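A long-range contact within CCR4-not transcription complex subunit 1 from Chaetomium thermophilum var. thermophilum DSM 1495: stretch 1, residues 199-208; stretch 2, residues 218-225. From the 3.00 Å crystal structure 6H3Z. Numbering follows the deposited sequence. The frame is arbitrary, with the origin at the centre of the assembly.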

# COMPACT_ATOMS: atom_id res chain seq x y z
N SER A 199 -15.98 1.07 12.17
CA SER A 199 -15.10 2.12 12.67
C SER A 199 -15.94 3.28 13.18
O SER A 199 -15.73 3.75 14.30
CB SER A 199 -14.19 2.60 11.57
OG SER A 199 -13.31 1.55 11.21
N LEU A 200 -16.93 3.71 12.38
CA LEU A 200 -17.87 4.76 12.72
C LEU A 200 -18.54 4.49 14.06
O LEU A 200 -18.57 5.38 14.91
CB LEU A 200 -18.92 4.91 11.61
CG LEU A 200 -20.14 5.75 11.96
CD1 LEU A 200 -19.83 7.23 11.87
CD2 LEU A 200 -21.32 5.37 11.09
N GLU A 201 -19.02 3.25 14.28
CA GLU A 201 -19.68 2.84 15.53
C GLU A 201 -18.73 2.89 16.71
O GLU A 201 -19.06 3.53 17.72
CB GLU A 201 -20.31 1.45 15.40
CG GLU A 201 -21.46 1.42 14.41
CD GLU A 201 -22.33 0.20 14.49
OE1 GLU A 201 -21.83 -0.86 14.94
OE2 GLU A 201 -23.53 0.32 14.16
N ALA A 202 -17.54 2.27 16.55
CA ALA A 202 -16.46 2.23 17.54
C ALA A 202 -16.08 3.65 17.98
O ALA A 202 -15.94 3.91 19.19
CB ALA A 202 -15.25 1.53 16.94
N ALA A 203 -15.94 4.56 16.99
CA ALA A 203 -15.58 5.97 17.17
C ALA A 203 -16.71 6.71 17.84
O ALA A 203 -16.45 7.51 18.73
CB ALA A 203 -15.25 6.60 15.84
N TRP A 204 -17.98 6.44 17.44
CA TRP A 204 -19.13 7.10 18.05
C TRP A 204 -19.27 6.74 19.53
O TRP A 204 -19.53 7.62 20.36
CB TRP A 204 -20.42 6.78 17.30
CG TRP A 204 -21.48 7.79 17.58
CD1 TRP A 204 -22.49 7.69 18.51
CD2 TRP A 204 -21.54 9.14 17.07
NE1 TRP A 204 -23.21 8.87 18.55
CE2 TRP A 204 -22.64 9.77 17.69
CE3 TRP A 204 -20.80 9.85 16.11
CZ2 TRP A 204 -23.00 11.10 17.40
CZ3 TRP A 204 -21.17 11.15 15.81
CH2 TRP A 204 -22.26 11.76 16.44
N ALA A 205 -19.07 5.45 19.85
CA ALA A 205 -19.13 4.91 21.20
C ALA A 205 -18.14 5.63 22.12
O ALA A 205 -18.50 5.98 23.25
CB ALA A 205 -18.82 3.42 21.16
N TRP A 206 -16.91 5.89 21.62
CA TRP A 206 -15.84 6.59 22.33
C TRP A 206 -16.24 8.05 22.60
O TRP A 206 -15.96 8.56 23.67
CB TRP A 206 -14.55 6.52 21.50
CG TRP A 206 -13.26 6.85 22.21
CD1 TRP A 206 -13.11 7.35 23.47
CD2 TRP A 206 -11.93 6.70 21.68
NE1 TRP A 206 -11.78 7.53 23.76
CE2 TRP A 206 -11.03 7.14 22.68
CE3 TRP A 206 -11.41 6.22 20.46
CZ2 TRP A 206 -9.64 7.11 22.50
CZ3 TRP A 206 -10.04 6.23 20.27
CH2 TRP A 206 -9.17 6.68 21.28
N ILE A 207 -16.92 8.69 21.63
CA ILE A 207 -17.42 10.07 21.74
C ILE A 207 -18.58 10.13 22.76
O ILE A 207 -18.70 11.10 23.49
CB ILE A 207 -17.78 10.61 20.33
CG1 ILE A 207 -16.51 10.77 19.48
CG2 ILE A 207 -18.56 11.93 20.39
CD1 ILE A 207 -16.73 10.83 18.02
N VAL A 208 -19.42 9.07 22.81
CA VAL A 208 -20.56 8.93 23.75
C VAL A 208 -20.03 8.88 25.20
O VAL A 208 -20.51 9.64 26.06
CB VAL A 208 -21.44 7.71 23.36
CG1 VAL A 208 -22.20 7.13 24.54
CG2 VAL A 208 -22.39 8.08 22.23
N ARG A 218 -14.39 17.45 15.85
CA ARG A 218 -14.20 17.47 14.40
C ARG A 218 -15.00 16.34 13.75
O ARG A 218 -15.82 16.62 12.87
CB ARG A 218 -12.70 17.34 14.04
CG ARG A 218 -11.93 18.65 13.93
CD ARG A 218 -12.04 19.32 12.57
NE ARG A 218 -11.10 20.44 12.42
CZ ARG A 218 -11.39 21.72 12.66
NH1 ARG A 218 -12.61 22.07 13.05
NH2 ARG A 218 -10.46 22.65 12.50
N PHE A 219 -14.81 15.08 14.24
CA PHE A 219 -15.48 13.87 13.78
C PHE A 219 -16.99 13.94 13.96
O PHE A 219 -17.70 13.68 12.99
CB PHE A 219 -14.90 12.62 14.46
CG PHE A 219 -15.42 11.30 13.94
CD1 PHE A 219 -14.97 10.78 12.74
CD2 PHE A 219 -16.34 10.56 14.68
CE1 PHE A 219 -15.44 9.56 12.27
CE2 PHE A 219 -16.80 9.34 14.21
CZ PHE A 219 -16.35 8.84 13.01
N LYS A 220 -17.50 14.32 15.17
CA LYS A 220 -18.95 14.47 15.44
C LYS A 220 -19.58 15.27 14.30
O LYS A 220 -20.61 14.85 13.77
CB LYS A 220 -19.22 15.18 16.79
CG LYS A 220 -19.96 14.30 17.79
CD LYS A 220 -20.84 15.09 18.76
CE LYS A 220 -21.68 14.19 19.66
NZ LYS A 220 -22.82 14.91 20.28
N ALA A 221 -18.91 16.37 13.89
CA ALA A 221 -19.33 17.24 12.79
C ALA A 221 -19.30 16.51 11.45
O ALA A 221 -20.34 16.51 10.79
CB ALA A 221 -18.47 18.49 12.75
N LYS A 222 -18.17 15.83 11.07
CA LYS A 222 -18.02 15.06 9.82
C LYS A 222 -19.17 14.05 9.60
O LYS A 222 -19.65 13.90 8.47
CB LYS A 222 -16.68 14.29 9.79
CG LYS A 222 -15.43 15.14 9.96
CD LYS A 222 -15.01 15.80 8.68
CE LYS A 222 -13.67 16.46 8.82
NZ LYS A 222 -13.21 17.00 7.52
N VAL A 223 -19.59 13.37 10.69
CA VAL A 223 -20.66 12.37 10.72
C VAL A 223 -21.99 13.08 10.46
O VAL A 223 -22.69 12.72 9.51
CB VAL A 223 -20.65 11.55 12.04
CG1 VAL A 223 -21.78 10.53 12.07
CG2 VAL A 223 -19.32 10.85 12.22
N ARG A 224 -22.32 14.09 11.28
CA ARG A 224 -23.58 14.83 11.15
C ARG A 224 -23.67 15.57 9.80
O ARG A 224 -24.78 15.86 9.36
CB ARG A 224 -23.81 15.77 12.36
CG ARG A 224 -23.86 15.01 13.70
CD ARG A 224 -24.47 15.78 14.85
NE ARG A 224 -25.52 15.00 15.51
CZ ARG A 224 -25.47 14.55 16.76
NH1 ARG A 224 -26.47 13.84 17.27
NH2 ARG A 224 -24.41 14.81 17.52
N ALA A 225 -22.50 15.79 9.13
CA ALA A 225 -22.39 16.48 7.84
C ALA A 225 -22.95 15.70 6.68
O ALA A 225 -23.78 16.24 5.95
CB ALA A 225 -20.93 16.84 7.56

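Phe219 is the side chain around which this contact is built. Its CA-to-CB bond points toward the opposing helix, chi1 is t, and the ring touches four residues of stretch 1. Ile207 CD1 comes to 3.4 Å from Phe219 CD2, near the plane of the ring and therefore at its edge. Ala203 CB lies 3.5 Å from Phe219 CE2, and Leu200 CD1 is 4.0 Å from Phe219 CZ; both approach the ring obliquely. Leu200, Ala203 and Ile207 follow an i, i+3, i+7 spacing, which keeps them on one side of their helix, and the phenylalanine reaches all three.

Ala203 is a small residue in the middle of this surface. Its CB points toward the other helix and ends there, and Phe219 CE2 packs against it. The backbones remain well apart even so: Ala203 CA and Phe219 CA are 8.6 Å from each other, and the helix axes approach no closer than 10.9 Å. That spacing is bridged by large side chains rather than by close backbone packing. The axes run at 129° to each other, closer to antiparallel than to parallel, so the pairings run in opposite senses: Leu200 lies nearest Val223, while Ala203 lies nearest Phe219, one helical turn earlier in stretch 2.

Val223 repeats the theme one turn on from Phe219. It also points toward stretch 1, and it touches two residues: its CG2 is 3.7 Å from Leu200 CD1, and its CB is 3.8 Å from Trp204 CZ3. Leu200 starts sideways from its backbone, but with chi1 t and chi2 p its end comes nearer the other helix, allowing CD1 to meet both Phe219 and Val223.

Trp204 works in a similar way on a larger scale. Its CA-to-CB bond is sideways, yet the t rotamer carries the indole across to stretch 2, where the residue has 92 Å² covered, the largest share in the contact. The six-membered part of the ring does the reaching. Its contact with Phe219 is loose, 4.5 Å from Trp204 CE3 to Phe219 CE2, whereas Trp204 CH2 packs 3.7 Å from Lys220 CG.

With Lys220 the contact turns toward its polar edge, although the lysine contributes carbon here. Its CG is also 3.8 Å from Ile207 CG2, so the start of the aliphatic chain touches both Trp204 and Ile207 while the ammonium group extends beyond. Arg224 closes the edge: Trp204 CH2 lies over one face of its guanidinium, 3.9 Å from Arg224 NH2, which itself sits at the edge of the indole. Lys220 NZ and Arg224 NH2 are 3.2 Å apart, but both are donors and form no hydrogen bond.

No hydrogen bond or salt bridge crosses between the stretches. The 389 Å² buried here rests on side-chain shape, with the long polar residues lending their carbon and a guanidinium face to the margin.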